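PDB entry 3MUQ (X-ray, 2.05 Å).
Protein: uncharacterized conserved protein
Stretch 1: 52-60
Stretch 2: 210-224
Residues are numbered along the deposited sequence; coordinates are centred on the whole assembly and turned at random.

Stretch 1, residues 52-60: NGDVDLVMT
Stretch 2, residues 210-224: TINYQGAKAFSDWLV

Residues 52-60 run as a loop into strand 57-60; residues 210-224 lead through a short loop into helix 213-224. The two axes approach to 9.7 Å, and their N-to-C directions differ by 33°, so strand and helix travel roughly the same way. Register is set at the loop end, where Asp56 CA lies 5.7 Å from Ile211 CA. The contact buries 418 Å² in total, both sides summed.

One direct hydrogen bond crosses the contact. Asp56 (phi/psi -96/-26, chi1 -54°, m; chi2 -54°) points its CA-to-CB bond toward the helix start, and Asn212 N donates to Asp56 OD1 at 2.8 Å with an N-H...O angle of 162°, close to linear. The same carboxylate oxygen packs against Ile211, with OD1 3.2 Å from Ile211 CB; Asp56 OD2 is satisfied elsewhere in the structure. A second polar link is water-mediated: one water donates to Gly53 O at 3.0 Å and lies 3.0 Å from Thr210 OG1.

Helix capping is local to the second stretch. Asn212 (phi/psi -88/77, chi1 -174°, t; chi2 6°) is the N-cap, and its OD1 accepts from Gly215 N at 3.0 Å and 158°. An ideal CB on Gly215 would come within 2.6 Å of Asn212 ND2, so the absence of a side chain leaves room for the cap. The backbone ladder begins with Ala216 N to Asn212 O at 3.0 Å. Farther along, Lys217 NZ and Asp221 OD2 form a salt bridge at 2.8 Å, one helical turn apart.

Apolar packing follows the alternation of the strand. Leu57 and Met59 point toward the helix, whereas Val58 and Thr60 are out of its reach. Leu57 (phi/psi -161/166, chi1 79°, p; chi2 172°, t) places CB 4.1 Å from Ala216 CB and CD1 4.1 Å from Phe219 CD2, an oblique approach to a ring with chi1 -172° (t) and chi2 32°. Selenomethionine Met59 (t, t, m) extends its CE to 3.9 Å from Leu223 CD1 (chi1 -69°, m; chi2 166°, t). Ala216, Phe219 and Leu223, spaced by three and four residues, thus present one side of the helix to the strand.

Close carbon-to-backbone contacts complete the fit. Ile211 (chi1 57°, p; chi2 86°, p) sets CG2 3.7 Å from both Gly53 O and Val55 O, while Ala216 CB lies 3.6 Å from Asp56 O. Gly53, at phi/psi 74/26, ends a preceding helix in a Schellman motif; its positive phi favours glycine.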

# COMPACT_ATOMS: atom_id res chain seq x y z
N ASN A 52 8.32 9.13 24.21
CA ASN A 52 7.91 9.69 25.50
C ASN A 52 6.44 9.47 25.87
O ASN A 52 6.00 9.84 26.96
CB ASN A 52 8.28 11.16 25.59
CG ASN A 52 9.76 11.37 25.86
OD1 ASN A 52 10.46 10.42 26.20
ND2 ASN A 52 10.23 12.62 25.73
N GLY A 53 5.66 8.88 24.96
CA GLY A 53 4.26 8.60 25.24
C GLY A 53 3.36 9.82 25.23
O GLY A 53 2.31 9.82 25.88
N ASP A 54 3.77 10.85 24.50
CA ASP A 54 2.99 12.08 24.40
C ASP A 54 1.83 11.90 23.41
O ASP A 54 0.84 12.62 23.50
CB ASP A 54 3.84 13.26 23.89
CG ASP A 54 5.11 13.48 24.70
OD1 ASP A 54 5.23 12.95 25.82
OD2 ASP A 54 6.00 14.22 24.20
N VAL A 55 2.00 10.98 22.46
CA VAL A 55 1.01 10.75 21.40
C VAL A 55 0.70 9.25 21.31
O VAL A 55 1.38 8.43 21.94
CB VAL A 55 1.52 11.24 20.03
CG1 VAL A 55 1.74 12.76 20.02
CG2 VAL A 55 2.80 10.50 19.64
N ASP A 56 -0.29 8.89 20.50
CA ASP A 56 -0.74 7.50 20.42
C ASP A 56 -0.13 6.71 19.28
O ASP A 56 -0.06 5.48 19.35
CB ASP A 56 -2.26 7.44 20.31
CG ASP A 56 -2.95 8.21 21.42
OD1 ASP A 56 -2.64 7.94 22.60
OD2 ASP A 56 -3.79 9.07 21.12
N LEU A 57 0.29 7.41 18.23
CA LEU A 57 0.99 6.77 17.13
C LEU A 57 1.75 7.80 16.30
O LEU A 57 1.52 9.01 16.45
CB LEU A 57 0.02 5.95 16.25
CG LEU A 57 -0.86 6.68 15.21
CD1 LEU A 57 -1.58 5.66 14.32
CD2 LEU A 57 -1.87 7.62 15.89
N VAL A 58 2.65 7.33 15.44
CA VAL A 58 3.46 8.21 14.63
C VAL A 58 3.41 7.84 13.15
O VAL A 58 3.20 6.68 12.78
CB VAL A 58 4.95 8.20 15.07
CG1 VAL A 58 5.11 8.62 16.53
CG2 VAL A 58 5.55 6.84 14.83
N MSE A 59 3.60 8.84 12.30
CA MSE A 59 3.67 8.62 10.86
C MSE A 59 4.86 9.38 10.32
O MSE A 59 4.86 10.60 10.32
CB MSE A 59 2.39 9.11 10.19
CG MSE A 59 2.40 8.98 8.66
SE MSE A 59 0.80 9.76 7.85
CE MSE A 59 -0.56 8.62 8.71
N THR A 60 5.89 8.66 9.88
CA THR A 60 7.08 9.29 9.34
C THR A 60 7.52 8.56 8.06
O THR A 60 6.93 7.55 7.66
CB THR A 60 8.24 9.29 10.37
OG1 THR A 60 8.50 7.96 10.80
CG2 THR A 60 7.89 10.13 11.59
N THR A 210 -1.51 4.05 29.31
CA THR A 210 -2.36 5.24 29.39
C THR A 210 -2.77 5.77 28.01
O THR A 210 -3.79 6.45 27.90
CB THR A 210 -1.68 6.39 30.18
OG1 THR A 210 -0.34 6.59 29.70
CG2 THR A 210 -1.64 6.04 31.65
N ILE A 211 -1.99 5.46 26.97
CA ILE A 211 -2.31 6.02 25.65
C ILE A 211 -3.52 5.34 25.00
O ILE A 211 -3.98 4.27 25.42
CB ILE A 211 -1.08 6.08 24.67
CG1 ILE A 211 -0.44 4.72 24.47
CG2 ILE A 211 -0.05 7.12 25.13
CD1 ILE A 211 -1.09 3.90 23.38
N ASN A 212 -4.04 5.98 23.96
CA ASN A 212 -5.23 5.51 23.29
C ASN A 212 -4.88 4.50 22.20
O ASN A 212 -4.90 4.81 21.01
CB ASN A 212 -6.03 6.68 22.73
CG ASN A 212 -7.37 6.25 22.16
OD1 ASN A 212 -7.76 5.09 22.27
ND2 ASN A 212 -8.09 7.20 21.54
N TYR A 213 -4.57 3.28 22.63
CA TYR A 213 -4.13 2.23 21.73
C TYR A 213 -5.27 1.77 20.84
O TYR A 213 -5.08 1.49 19.65
CB TYR A 213 -3.57 1.05 22.52
CG TYR A 213 -3.14 -0.11 21.65
CD1 TYR A 213 -1.93 -0.09 21.00
CD2 TYR A 213 -3.96 -1.21 21.49
CE1 TYR A 213 -1.53 -1.14 20.20
CE2 TYR A 213 -3.57 -2.28 20.68
CZ TYR A 213 -2.35 -2.24 20.05
OH TYR A 213 -1.94 -3.28 19.25
N GLN A 214 -6.47 1.72 21.41
CA GLN A 214 -7.64 1.28 20.67
C GLN A 214 -7.91 2.20 19.50
O GLN A 214 -8.12 1.74 18.38
CB GLN A 214 -8.86 1.22 21.58
CG GLN A 214 -10.14 0.85 20.85
CD GLN A 214 -11.31 0.58 21.79
OE1 GLN A 214 -11.51 1.31 22.77
NE2 GLN A 214 -12.08 -0.46 21.49
N GLY A 215 -7.91 3.50 19.76
CA GLY A 215 -8.13 4.47 18.71
C GLY A 215 -6.99 4.49 17.70
O GLY A 215 -7.22 4.61 16.49
N ALA A 216 -5.76 4.39 18.19
CA ALA A 216 -4.58 4.40 17.31
C ALA A 216 -4.57 3.16 16.41
O ALA A 216 -4.30 3.25 15.20
CB ALA A 216 -3.28 4.49 18.14
N LYS A 217 -4.84 2.00 16.97
CA LYS A 217 -4.90 0.82 16.13
C LYS A 217 -6.07 0.87 15.12
O LYS A 217 -5.95 0.40 13.99
CB LYS A 217 -4.93 -0.47 16.94
CG LYS A 217 -4.79 -1.69 16.02
CD LYS A 217 -4.53 -2.97 16.76
CE LYS A 217 -4.38 -4.14 15.78
NZ LYS A 217 -5.66 -4.41 15.07
N ALA A 218 -7.21 1.43 15.51
CA ALA A 218 -8.29 1.60 14.54
C ALA A 218 -7.85 2.48 13.35
O ALA A 218 -8.17 2.20 12.19
CB ALA A 218 -9.53 2.19 15.22
N PHE A 219 -7.11 3.54 13.62
CA PHE A 219 -6.67 4.45 12.57
C PHE A 219 -5.70 3.73 11.65
O PHE A 219 -5.81 3.81 10.43
CB PHE A 219 -6.01 5.69 13.20
CG PHE A 219 -5.70 6.78 12.21
CD1 PHE A 219 -6.50 6.98 11.10
CD2 PHE A 219 -4.62 7.63 12.42
CE1 PHE A 219 -6.23 7.98 10.20
CE2 PHE A 219 -4.34 8.63 11.52
CZ PHE A 219 -5.15 8.82 10.41
N SER A 220 -4.76 3.00 12.25
CA SER A 220 -3.77 2.25 11.47
C SER A 220 -4.45 1.18 10.63
O SER A 220 -4.20 1.10 9.44
CB SER A 220 -2.72 1.61 12.38
OG SER A 220 -1.82 0.81 11.62
N ASP A 221 -5.33 0.37 11.25
CA ASP A 221 -6.10 -0.64 10.53
C ASP A 221 -6.86 0.00 9.36
O ASP A 221 -6.86 -0.49 8.24
CB ASP A 221 -7.10 -1.34 11.47
CG ASP A 221 -6.43 -2.23 12.48
OD1 ASP A 221 -5.24 -2.58 12.28
OD2 ASP A 221 -7.08 -2.59 13.49
N TRP A 222 -7.52 1.13 9.63
CA TRP A 222 -8.27 1.81 8.58
C TRP A 222 -7.34 2.27 7.45
O TRP A 222 -7.65 2.11 6.26
CB TRP A 222 -9.02 3.00 9.18
CG TRP A 222 -9.89 3.79 8.23
CD1 TRP A 222 -11.21 3.57 7.95
CD2 TRP A 222 -9.50 4.95 7.48
NE1 TRP A 222 -11.67 4.52 7.06
CE2 TRP A 222 -10.64 5.38 6.75
CE3 TRP A 222 -8.31 5.67 7.34
CZ2 TRP A 222 -10.62 6.49 5.89
CZ3 TRP A 222 -8.29 6.78 6.50
CH2 TRP A 222 -9.44 7.18 5.78
N LEU A 223 -6.18 2.83 7.80
CA LEU A 223 -5.24 3.34 6.81
C LEU A 223 -4.73 2.28 5.84
O LEU A 223 -4.48 2.58 4.66
CB LEU A 223 -4.04 4.02 7.49
CG LEU A 223 -4.30 5.33 8.21
CD1 LEU A 223 -3.10 5.69 9.11
CD2 LEU A 223 -4.57 6.42 7.19
N VAL A 224 -4.56 1.05 6.33
CA VAL A 224 -4.03 -0.02 5.45
C VAL A 224 -5.12 -0.89 4.82
O VAL A 224 -4.83 -1.75 3.99
CB VAL A 224 -2.98 -0.91 6.17
CG1 VAL A 224 -1.77 -0.07 6.67
CG2 VAL A 224 -3.63 -1.71 7.29
O HOH W 1 1.40 8.70 28.53